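Local coordinates for bifunctional GH43-CE protein (Bacteroides eggerthii, PDB 6MLY) that probably hydrolyses xylose-containing oligosaccharides from xylan through a family 43 glycoside hydrolase domain and carries a second, probably esterase, domain of the alpha/beta-hydrolase clan, at residues Met156-Gly159 against Leu165-Leu168. Sequence-based numbering, arbitrary orientation.
Sequences MIYG and LAEL
Met-156 and Ala-166 form an antiparallel hydrogen-bonded pair, but the two bonds differ in quality. Ala-166 N donates to Met-156 O over 3.0 Å, whereas the return bond from Met-156 N to Ala-166 O is weak, bent to 121° at the hydrogen. Leu-165 CA adds a CA-H...O contact to the same Met-156 O, which therefore receives two donors from the 165-168 segment.

The Met-156 side chain can be followed outward. Its CB lies 3.9 Å from Ala-166 O; with CG anti to the backbone N (chi1 -173°), the chain extends away from its own strand, so that SD lies 4.1 Å from both CD1 and CD2 of Leu-168. A bend at chi3 (57°) then turns CE onto Leu-168 CD2, 3.6 Å away, the two side chains crossing at about a right angle. Cutting the side chain back to an alanine removes SD and CE, and is likely to leave the Leu-168 methyls without these partners and open a gap beside them. Tyr-141 and His-144 also touch the Met-156 side chain.

On the other face of the sheet, Ile-157 CG1 meets Leu-165 CD1 at 3.7 Å. The end of Tyr-158 comes nearer the 165-168 segment than its CB direction suggests, OH lying 4.1 Å from Ala-166 CB, and its ring packs edge-to-face with Tyr-141; its side chain lies about 6 Å from that of Asp-143, the predicted pKa modulator of the catalytic acid. With strand 145-148 pairing beyond 154-158, the contact joins the two strands of a beta hairpin, 154-158 and 164-167, within a three-stranded antiparallel sheet, consistent with one blade of the five-bladed beta-propeller of GH43 enzymes.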
# COMPACT_ATOMS: atom_id res chain seq x y z
N MET A 156 -21.29 36.48 5.21
CA MET A 156 -20.75 35.14 5.45
C MET A 156 -21.92 34.15 5.55
O MET A 156 -22.83 34.36 6.35
CB MET A 156 -19.93 35.11 6.74
CG MET A 156 -19.20 33.79 6.98
SD MET A 156 -17.92 33.87 8.28
CE MET A 156 -18.89 34.43 9.68
N ILE A 157 -21.88 33.10 4.72
CA ILE A 157 -22.85 31.99 4.73
C ILE A 157 -22.16 30.78 5.37
O ILE A 157 -20.94 30.79 5.45
CB ILE A 157 -23.35 31.73 3.29
CG1 ILE A 157 -24.11 32.95 2.76
CG2 ILE A 157 -24.19 30.46 3.20
CD1 ILE A 157 -24.51 32.86 1.30
N TYR A 158 -22.92 29.78 5.87
CA TYR A 158 -22.35 28.54 6.49
C TYR A 158 -23.46 27.55 6.89
O TYR A 158 -24.63 27.90 6.92
CB TYR A 158 -21.53 28.88 7.73
CG TYR A 158 -22.22 29.82 8.68
CD1 TYR A 158 -23.13 29.34 9.61
CD2 TYR A 158 -22.00 31.19 8.63
CE1 TYR A 158 -23.79 30.20 10.48
CE2 TYR A 158 -22.65 32.06 9.49
CZ TYR A 158 -23.55 31.56 10.42
OH TYR A 158 -24.20 32.41 11.27
N GLY A 159 -23.06 26.30 7.21
CA GLY A 159 -23.95 25.27 7.77
C GLY A 159 -23.75 23.90 7.14
O GLY A 159 -24.64 23.04 7.19
N LEU A 165 -26.99 33.15 7.08
CA LEU A 165 -26.32 34.37 6.59
C LEU A 165 -26.12 35.36 7.74
O LEU A 165 -26.99 35.53 8.60
CB LEU A 165 -27.17 34.99 5.47
CG LEU A 165 -26.64 36.31 4.90
CD1 LEU A 165 -25.34 36.10 4.14
CD2 LEU A 165 -27.67 36.96 3.99
N ALA A 166 -24.96 36.03 7.73
CA ALA A 166 -24.59 37.00 8.75
C ALA A 166 -23.48 37.90 8.21
O ALA A 166 -22.85 37.58 7.20
CB ALA A 166 -24.15 36.28 10.00
N GLU A 167 -23.26 39.03 8.90
CA GLU A 167 -22.36 40.09 8.44
C GLU A 167 -21.13 40.18 9.36
O GLU A 167 -21.27 40.36 10.57
CB GLU A 167 -23.10 41.44 8.39
CG GLU A 167 -22.18 42.62 8.11
CD GLU A 167 -22.86 43.91 7.68
OE1 GLU A 167 -24.08 43.87 7.39
OE2 GLU A 167 -22.17 44.95 7.63
N LEU A 168 -19.94 40.10 8.75
CA LEU A 168 -18.67 40.23 9.46
C LEU A 168 -18.40 41.71 9.76
O LEU A 168 -18.90 42.59 9.07
CB LEU A 168 -17.55 39.63 8.60
CG LEU A 168 -17.51 38.10 8.55
CD1 LEU A 168 -16.56 37.61 7.46
CD2 LEU A 168 -17.11 37.52 9.89